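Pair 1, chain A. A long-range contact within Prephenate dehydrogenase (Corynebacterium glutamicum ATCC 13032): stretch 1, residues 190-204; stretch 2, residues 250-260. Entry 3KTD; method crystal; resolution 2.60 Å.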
# COMPACT_ATOMS: atom_id res chain seq x y z
N HIS A 190 -16.71 -1.49 15.72
CA HIS A 190 -16.53 -1.12 14.31
C HIS A 190 -15.61 0.08 14.11
O HIS A 190 -14.69 0.04 13.29
CB HIS A 190 -17.87 -0.80 13.67
CG HIS A 190 -17.75 -0.21 12.30
ND1 HIS A 190 -17.54 1.13 12.08
CD2 HIS A 190 -17.80 -0.79 11.07
CE1 HIS A 190 -17.48 1.36 10.78
NE2 HIS A 190 -17.63 0.21 10.15
N ASP A 191 -15.88 1.16 14.83
CA ASP A 191 -15.07 2.37 14.70
C ASP A 191 -13.64 2.09 15.16
O ASP A 191 -12.69 2.64 14.60
CB ASP A 191 -15.68 3.54 15.48
CG ASP A 191 -16.99 4.05 14.89
OD1 ASP A 191 -17.39 3.63 13.78
OD2 ASP A 191 -17.63 4.89 15.56
N ALA A 192 -13.50 1.24 16.17
CA ALA A 192 -12.20 0.80 16.65
C ALA A 192 -11.46 0.09 15.52
O ALA A 192 -10.26 0.30 15.32
CB ALA A 192 -12.36 -0.14 17.83
N ALA A 193 -12.18 -0.74 14.77
CA ALA A 193 -11.58 -1.46 13.65
C ALA A 193 -11.24 -0.52 12.50
O ALA A 193 -10.11 -0.53 12.01
CB ALA A 193 -12.51 -2.56 13.17
N ALA A 194 -12.20 0.30 12.08
CA ALA A 194 -11.99 1.20 10.94
C ALA A 194 -10.89 2.20 11.23
O ALA A 194 -10.20 2.64 10.32
CB ALA A 194 -13.26 1.94 10.61
N ALA A 195 -10.72 2.58 12.50
CA ALA A 195 -9.66 3.51 12.88
C ALA A 195 -8.32 2.88 12.54
O ALA A 195 -7.43 3.53 11.98
CB ALA A 195 -9.73 3.84 14.36
N ARG A 196 -8.20 1.59 12.87
CA ARG A 196 -6.97 0.85 12.65
C ARG A 196 -6.74 0.52 11.18
O ARG A 196 -5.70 0.86 10.63
CB ARG A 196 -6.99 -0.44 13.45
CG ARG A 196 -7.01 -0.24 14.98
CD ARG A 196 -7.25 -1.57 15.70
NE ARG A 196 -7.15 -1.42 17.15
CZ ARG A 196 -6.01 -1.40 17.84
NH1 ARG A 196 -4.83 -1.51 17.23
NH2 ARG A 196 -6.04 -1.25 19.15
N VAL A 197 -7.72 -0.11 10.54
CA VAL A 197 -7.50 -0.68 9.20
C VAL A 197 -7.80 0.23 8.02
O VAL A 197 -7.51 -0.13 6.87
CB VAL A 197 -8.28 -2.00 9.02
CG1 VAL A 197 -7.88 -3.00 10.09
CG2 VAL A 197 -9.77 -1.74 9.05
N SER A 198 -8.35 1.41 8.28
CA SER A 198 -8.72 2.32 7.19
C SER A 198 -8.32 3.77 7.44
O SER A 198 -7.73 4.41 6.57
CB SER A 198 -10.23 2.23 6.96
OG SER A 198 -10.66 3.25 6.08
N HIS A 199 -8.65 4.29 8.62
CA HIS A 199 -8.36 5.68 8.93
C HIS A 199 -6.86 5.91 9.16
O HIS A 199 -6.28 6.78 8.55
CB HIS A 199 -9.24 6.19 10.09
CG HIS A 199 -10.71 5.99 9.85
ND1 HIS A 199 -11.63 5.86 10.87
CD2 HIS A 199 -11.42 5.85 8.70
CE1 HIS A 199 -12.83 5.69 10.37
NE2 HIS A 199 -12.73 5.68 9.05
N LEU A 200 -6.24 5.10 10.02
CA LEU A 200 -4.78 5.18 10.21
C LEU A 200 -4.09 4.90 8.88
O LEU A 200 -3.07 5.52 8.57
CB LEU A 200 -4.30 4.18 11.27
CG LEU A 200 -2.79 4.11 11.56
CD1 LEU A 200 -2.28 5.40 12.20
CD2 LEU A 200 -2.48 2.91 12.45
N THR A 201 -4.66 3.97 8.10
CA THR A 201 -4.10 3.64 6.78
C THR A 201 -3.99 4.93 5.98
O THR A 201 -2.93 5.24 5.41
CB THR A 201 -4.96 2.62 6.02
OG1 THR A 201 -5.06 1.42 6.80
CG2 THR A 201 -4.36 2.28 4.65
N HIS A 202 -5.07 5.70 5.98
CA HIS A 202 -5.09 6.99 5.28
C HIS A 202 -4.13 8.03 5.88
O HIS A 202 -3.48 8.74 5.13
CB HIS A 202 -6.51 7.55 5.19
CG HIS A 202 -7.36 6.85 4.18
ND1 HIS A 202 -8.34 5.94 4.53
CD2 HIS A 202 -7.35 6.89 2.83
CE1 HIS A 202 -8.91 5.47 3.43
NE2 HIS A 202 -8.32 6.03 2.39
N ILE A 203 -4.02 8.10 7.20
CA ILE A 203 -3.12 9.05 7.84
C ILE A 203 -1.66 8.76 7.48
O ILE A 203 -0.92 9.66 7.13
CB ILE A 203 -3.24 9.02 9.37
CG1 ILE A 203 -4.60 9.53 9.84
CG2 ILE A 203 -2.17 9.89 9.99
CD1 ILE A 203 -4.79 11.02 9.70
N LEU A 204 -1.27 7.48 7.55
CA LEU A 204 0.08 7.06 7.23
C LEU A 204 0.39 7.31 5.75
O LEU A 204 1.52 7.69 5.41
CB LEU A 204 0.30 5.59 7.57
CG LEU A 204 0.16 5.19 9.05
CD1 LEU A 204 0.31 3.70 9.22
CD2 LEU A 204 1.16 5.92 9.92
N GLY A 250 -11.68 10.00 18.13
CA GLY A 250 -11.43 9.32 19.39
C GLY A 250 -10.71 8.00 19.18
O GLY A 250 -9.54 7.87 19.52
N PRO A 251 -11.41 7.02 18.60
CA PRO A 251 -10.80 5.72 18.30
C PRO A 251 -9.57 5.80 17.40
O PRO A 251 -8.68 4.94 17.51
CB PRO A 251 -11.94 4.96 17.60
CG PRO A 251 -13.17 5.55 18.18
CD PRO A 251 -12.86 7.01 18.31
N LEU A 252 -9.49 6.81 16.52
CA LEU A 252 -8.31 6.99 15.67
C LEU A 252 -7.07 7.37 16.49
O LEU A 252 -5.98 6.86 16.23
CB LEU A 252 -8.54 8.04 14.57
CG LEU A 252 -7.37 8.28 13.60
CD1 LEU A 252 -6.73 6.96 13.12
CD2 LEU A 252 -7.79 9.12 12.40
N VAL A 253 -7.23 8.26 17.46
CA VAL A 253 -6.11 8.65 18.30
C VAL A 253 -5.57 7.45 19.07
O VAL A 253 -4.35 7.31 19.19
CB VAL A 253 -6.48 9.81 19.26
CG1 VAL A 253 -5.36 10.07 20.26
CG2 VAL A 253 -6.77 11.06 18.45
N LYS A 254 -6.45 6.59 19.58
CA LYS A 254 -5.99 5.37 20.27
C LYS A 254 -5.15 4.53 19.31
O LYS A 254 -4.11 3.98 19.67
CB LYS A 254 -7.16 4.51 20.77
CG LYS A 254 -7.92 5.06 21.97
CD LYS A 254 -9.19 4.22 22.25
CE LYS A 254 -10.18 4.91 23.19
NZ LYS A 254 -9.69 4.97 24.60
N ALA A 255 -5.63 4.44 18.07
CA ALA A 255 -4.92 3.71 17.02
C ALA A 255 -3.59 4.40 16.66
O ALA A 255 -2.56 3.75 16.61
CB ALA A 255 -5.83 3.58 15.79
N LEU A 256 -3.63 5.71 16.43
CA LEU A 256 -2.42 6.46 16.08
C LEU A 256 -1.36 6.40 17.19
O LEU A 256 -0.17 6.38 16.91
CB LEU A 256 -2.77 7.91 15.72
CG LEU A 256 -1.65 8.85 15.27
CD1 LEU A 256 -0.81 8.26 14.16
CD2 LEU A 256 -2.24 10.18 14.81
N ASP A 257 -1.81 6.37 18.45
CA ASP A 257 -0.89 6.26 19.60
C ASP A 257 -0.18 4.93 19.63
O ASP A 257 0.96 4.85 20.11
CB ASP A 257 -1.62 6.47 20.93
CG ASP A 257 -1.87 7.93 21.23
OD1 ASP A 257 -1.61 8.77 20.34
OD2 ASP A 257 -2.32 8.26 22.34
N GLU A 258 -0.85 3.88 19.17
CA GLU A 258 -0.20 2.59 19.06
C GLU A 258 0.87 2.69 17.98
O GLU A 258 1.98 2.19 18.15
CB GLU A 258 -1.19 1.47 18.74
CG GLU A 258 -2.10 1.07 19.89
CD GLU A 258 -2.77 -0.28 19.68
OE1 GLU A 258 -2.32 -1.07 18.80
OE2 GLU A 258 -3.75 -0.57 20.41
N ALA A 259 0.54 3.35 16.87
CA ALA A 259 1.47 3.55 15.78
C ALA A 259 2.71 4.32 16.26
O ALA A 259 3.83 3.94 15.95
CB ALA A 259 0.79 4.27 14.65
N LEU A 260 2.51 5.40 17.02
CA LEU A 260 3.62 6.20 17.52
C LEU A 260 4.49 5.44 18.52
O LEU A 260 5.71 5.58 18.53
CB LEU A 260 3.12 7.50 18.15
CG LEU A 260 2.46 8.48 17.17
CD1 LEU A 260 1.75 9.60 17.90
CD2 LEU A 260 3.48 9.05 16.19
O HOH W 1 -9.01 2.02 17.80

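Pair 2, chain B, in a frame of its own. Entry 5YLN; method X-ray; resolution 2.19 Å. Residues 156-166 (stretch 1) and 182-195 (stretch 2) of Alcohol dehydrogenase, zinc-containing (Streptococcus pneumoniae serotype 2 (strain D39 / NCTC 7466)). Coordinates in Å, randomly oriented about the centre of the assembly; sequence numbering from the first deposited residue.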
# COMPACT_ATOMS: atom_id res chain seq x y z
N LEU B 156 -14.62 -4.46 -15.57
CA LEU B 156 -15.47 -3.67 -14.65
C LEU B 156 -15.10 -3.99 -13.21
O LEU B 156 -14.70 -3.08 -12.49
CB LEU B 156 -16.98 -3.89 -14.88
CG LEU B 156 -17.75 -2.90 -15.75
CD1 LEU B 156 -19.24 -3.17 -15.66
CD2 LEU B 156 -17.44 -1.44 -15.40
N PRO B 157 -15.18 -5.26 -12.78
CA PRO B 157 -14.70 -5.57 -11.43
C PRO B 157 -13.21 -5.32 -11.28
O PRO B 157 -12.76 -5.03 -10.15
CB PRO B 157 -15.07 -7.05 -11.23
CG PRO B 157 -15.25 -7.61 -12.60
CD PRO B 157 -15.68 -6.48 -13.46
N THR B 158 -12.44 -5.41 -12.37
CA THR B 158 -11.01 -5.11 -12.28
C THR B 158 -10.79 -3.63 -11.95
O THR B 158 -10.16 -3.29 -10.95
CB THR B 158 -10.27 -5.50 -13.58
OG1 THR B 158 -10.29 -6.93 -13.73
CG2 THR B 158 -8.78 -5.08 -13.51
N GLY B 159 -11.35 -2.74 -12.77
CA GLY B 159 -11.28 -1.31 -12.48
C GLY B 159 -11.83 -0.95 -11.10
O GLY B 159 -11.27 -0.10 -10.40
N TYR B 160 -12.94 -1.58 -10.68
CA TYR B 160 -13.58 -1.21 -9.42
C TYR B 160 -12.78 -1.71 -8.22
O TYR B 160 -12.37 -0.91 -7.37
CB TYR B 160 -15.02 -1.73 -9.37
CG TYR B 160 -15.84 -1.26 -8.17
CD1 TYR B 160 -15.98 0.10 -7.86
CD2 TYR B 160 -16.49 -2.19 -7.35
CE1 TYR B 160 -16.73 0.52 -6.75
CE2 TYR B 160 -17.25 -1.78 -6.25
CZ TYR B 160 -17.37 -0.43 -5.96
OH TYR B 160 -18.10 -0.03 -4.88
N GLU B 161 -12.54 -3.02 -8.14
CA GLU B 161 -11.85 -3.59 -6.98
C GLU B 161 -10.39 -3.15 -6.93
O GLU B 161 -9.89 -2.76 -5.86
CB GLU B 161 -11.94 -5.11 -7.00
CG GLU B 161 -13.37 -5.64 -6.88
CD GLU B 161 -13.50 -7.14 -7.13
OE1 GLU B 161 -12.48 -7.86 -7.13
OE2 GLU B 161 -14.65 -7.59 -7.34
N ILE B 162 -9.69 -3.20 -8.07
CA ILE B 162 -8.25 -3.00 -8.07
C ILE B 162 -7.84 -1.54 -8.30
O ILE B 162 -6.81 -1.10 -7.79
CB ILE B 162 -7.57 -3.92 -9.11
CG1 ILE B 162 -8.08 -5.36 -8.94
CG2 ILE B 162 -6.04 -3.80 -9.03
CD1 ILE B 162 -7.99 -5.92 -7.50
N GLY B 163 -8.63 -0.77 -9.03
CA GLY B 163 -8.34 0.64 -9.22
C GLY B 163 -9.05 1.60 -8.28
O GLY B 163 -8.48 2.61 -7.87
N VAL B 164 -10.32 1.32 -7.95
CA VAL B 164 -11.17 2.29 -7.26
C VAL B 164 -11.21 2.02 -5.75
O VAL B 164 -10.96 2.92 -4.93
CB VAL B 164 -12.58 2.34 -7.87
CG1 VAL B 164 -13.56 3.20 -7.00
CG2 VAL B 164 -12.50 2.88 -9.29
N LEU B 165 -11.46 0.77 -5.37
CA LEU B 165 -11.54 0.41 -3.95
C LEU B 165 -10.16 0.39 -3.29
O LEU B 165 -9.96 0.94 -2.20
CB LEU B 165 -12.25 -0.95 -3.79
CG LEU B 165 -13.77 -0.87 -4.07
CD1 LEU B 165 -14.45 -2.24 -3.97
CD2 LEU B 165 -14.41 0.12 -3.11
N LYS B 166 -9.16 -0.23 -3.93
CA LYS B 166 -7.82 -0.21 -3.33
C LYS B 166 -7.25 1.20 -3.33
O LYS B 166 -6.49 1.56 -2.43
CB LYS B 166 -6.90 -1.20 -4.04
CG LYS B 166 -7.32 -2.64 -3.79
CD LYS B 166 -6.33 -3.63 -4.35
CE LYS B 166 -6.71 -5.06 -3.98
NZ LYS B 166 -6.40 -5.35 -2.55
N PRO B 182 -8.88 0.28 -22.40
CA PRO B 182 -10.11 -0.30 -21.80
C PRO B 182 -10.14 -0.34 -20.26
O PRO B 182 -11.18 0.01 -19.65
CB PRO B 182 -10.16 -1.70 -22.42
CG PRO B 182 -9.51 -1.49 -23.80
CD PRO B 182 -8.37 -0.52 -23.53
N VAL B 183 -9.06 -0.77 -19.60
CA VAL B 183 -9.10 -0.88 -18.14
C VAL B 183 -9.14 0.51 -17.50
O VAL B 183 -9.81 0.73 -16.48
CB VAL B 183 -7.92 -1.71 -17.61
CG1 VAL B 183 -7.94 -1.75 -16.06
CG2 VAL B 183 -7.96 -3.12 -18.19
N GLY B 184 -8.45 1.47 -18.11
CA GLY B 184 -8.51 2.83 -17.60
C GLY B 184 -9.90 3.42 -17.69
O GLY B 184 -10.37 4.08 -16.75
N LEU B 185 -10.59 3.20 -18.82
CA LEU B 185 -11.96 3.69 -18.96
C LEU B 185 -12.90 2.98 -18.00
O LEU B 185 -13.81 3.61 -17.44
CB LEU B 185 -12.43 3.51 -20.41
CG LEU B 185 -11.70 4.45 -21.37
CD1 LEU B 185 -11.94 4.12 -22.87
CD2 LEU B 185 -12.08 5.91 -21.03
N ALA B 186 -12.69 1.68 -17.78
CA ALA B 186 -13.52 0.94 -16.83
C ALA B 186 -13.37 1.50 -15.42
O ALA B 186 -14.36 1.63 -14.68
CB ALA B 186 -13.16 -0.54 -16.88
N ALA B 187 -12.14 1.82 -15.02
CA ALA B 187 -11.91 2.48 -13.74
C ALA B 187 -12.55 3.86 -13.69
O ALA B 187 -13.05 4.29 -12.64
CB ALA B 187 -10.41 2.59 -13.48
N LEU B 188 -12.51 4.58 -14.81
CA LEU B 188 -13.13 5.89 -14.89
C LEU B 188 -14.64 5.80 -14.63
O LEU B 188 -15.19 6.63 -13.89
CB LEU B 188 -12.87 6.49 -16.27
CG LEU B 188 -13.56 7.81 -16.62
CD1 LEU B 188 -13.16 8.94 -15.64
CD2 LEU B 188 -13.22 8.20 -18.06
N LEU B 189 -15.30 4.80 -15.21
CA LEU B 189 -16.75 4.68 -15.01
C LEU B 189 -17.09 4.37 -13.56
O LEU B 189 -18.01 4.96 -12.99
CB LEU B 189 -17.32 3.59 -15.92
CG LEU B 189 -17.27 3.92 -17.42
CD1 LEU B 189 -17.73 2.74 -18.22
CD2 LEU B 189 -18.12 5.14 -17.73
N THR B 190 -16.38 3.42 -12.96
CA THR B 190 -16.73 3.03 -11.60
C THR B 190 -16.22 4.00 -10.55
O THR B 190 -16.78 4.04 -9.45
CB THR B 190 -16.22 1.61 -11.30
OG1 THR B 190 -14.78 1.57 -11.40
CG2 THR B 190 -16.82 0.62 -12.29
N ALA B 191 -15.18 4.80 -10.86
CA ALA B 191 -14.75 5.82 -9.91
C ALA B 191 -15.84 6.86 -9.69
O ALA B 191 -15.85 7.54 -8.67
CB ALA B 191 -13.48 6.54 -10.37
N GLN B 192 -16.72 7.04 -10.68
CA GLN B 192 -17.78 8.02 -10.54
C GLN B 192 -18.87 7.58 -9.57
O GLN B 192 -19.67 8.42 -9.16
CB GLN B 192 -18.37 8.34 -11.91
CG GLN B 192 -17.41 9.12 -12.77
CD GLN B 192 -17.80 9.17 -14.25
OE1 GLN B 192 -18.65 9.96 -14.65
NE2 GLN B 192 -17.15 8.36 -15.07
N PHE B 193 -18.91 6.30 -9.18
CA PHE B 193 -19.79 5.90 -8.08
C PHE B 193 -19.48 6.67 -6.80
O PHE B 193 -20.35 6.80 -5.95
CB PHE B 193 -19.64 4.41 -7.77
CG PHE B 193 -20.24 3.48 -8.81
CD1 PHE B 193 -21.39 3.83 -9.50
CD2 PHE B 193 -19.66 2.24 -9.06
CE1 PHE B 193 -21.94 2.96 -10.43
CE2 PHE B 193 -20.20 1.38 -10.00
CZ PHE B 193 -21.34 1.74 -10.68
N TYR B 194 -18.25 7.18 -6.65
CA TYR B 194 -17.83 7.87 -5.43
C TYR B 194 -17.66 9.38 -5.60
O TYR B 194 -17.08 10.02 -4.72
CB TYR B 194 -16.52 7.26 -4.90
CG TYR B 194 -16.74 5.88 -4.35
CD1 TYR B 194 -17.27 5.71 -3.09
CD2 TYR B 194 -16.45 4.75 -5.09
CE1 TYR B 194 -17.49 4.46 -2.57
CE2 TYR B 194 -16.68 3.49 -4.58
CZ TYR B 194 -17.19 3.35 -3.32
OH TYR B 194 -17.41 2.10 -2.79
N SER B 195 -18.13 9.95 -6.70
CA SER B 195 -18.15 11.39 -6.91
C SER B 195 -16.85 12.12 -6.53
O SER B 195 -16.88 13.09 -5.78
CB SER B 195 -19.33 12.01 -6.17
OG SER B 195 -20.54 11.36 -6.56

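The N, CA and C atoms of 14 central residues in pair 1 and pair 2 superpose with an RMSD of 0.6 Å. In both, each stretch is largely helical, and the first helix contains a wider pi-type turn. The crossing angles have the same sign, -54° in pair 1 and -74° in pair 2, and the axes approach to 8.2 and 7.7 Å. The buried areas are also similar, 567 and 537 Å². Two helices that cross at close range must settle the same question wherever they occur: what fills the space at the crossing, and what fastens the flanks. Pair 1 and pair 2 give a compact illustration.

At the nearest approach the first helix offers a small residue in both pairs. In pair 1 this place belongs to A:Ala195, whose CB lies 3.5 Å from A:Pro251 O and 3.7 Å from A:Leu252 N, so that the methyl group rests directly on the opposing backbone. Its counterpart in pair 2 is B:Gly159, which brings the chains closer still: B:Gly159 CA is 4.0 Å from B:Ala187 CA, whereas A:Ala195 CA and A:Leu252 CA are 4.7 Å apart. The glycine is required by this spacing, since an ideal CB on B:Gly159 would fall 2.8 Å from B:Ala187 N, a clash.

Across the crossing, A:Leu252 matches B:Ala187, and here bulk is distributed differently. A:Leu252 is a knob seated among A:Ala195, A:His199, A:Leu200 and A:Ile203; its CD2 reaches to 4.1 Å from A:Ile203 CG1. B:Ala187 has only a methyl group to offer. The position equivalent to A:His199 is B:Gly163, so both members of that facing pair are small in pair 2.

The next matched position, A:Leu200 and B:Val164, is apolar in both. A:Leu200 inserts among A:Leu252, A:Ala255, A:Leu256 and A:Ala259, with its CD1 3.8 Å from A:Leu256 CD1. The shorter B:Val164 points toward the other helix and packs its CG2 3.4 Å from B:Thr190 OG1 and 3.9 Å from B:Ala191 CB. Its CG1 also lies 3.8 Å from B:Tyr194 CD2, so a large aromatic residue approaches the valine where pair 1 sets the small A:Ala259 against a leucine.

The flank shows the sharpest change of chemistry. A:Arg196 and A:Glu258 form a salt bridge with two hydrogen bonds, from A:Arg196 NH1 to A:Glu258 OE1 at 3.0 Å and from A:Arg196 NH2 to A:Glu258 OE2 at 2.7 Å; the paired contacts fix the orientation of the guanidinium as well as its distance. The same two positions in pair 2 hold B:Tyr160 and B:Phe193, and the charges give way to an aromatic contact, B:Tyr160 CE1 to B:Phe193 CD2 at 4.1 Å. Polarity survives beside this aromatic contact, where B:Tyr194 OH donates a hydrogen bond to B:Tyr160 OH at 3.1 Å.

The general principle is that a close crossing leaves little room for a side chain where one helix faces the other's backbone, while its flanks can be joined by quite different chemistry.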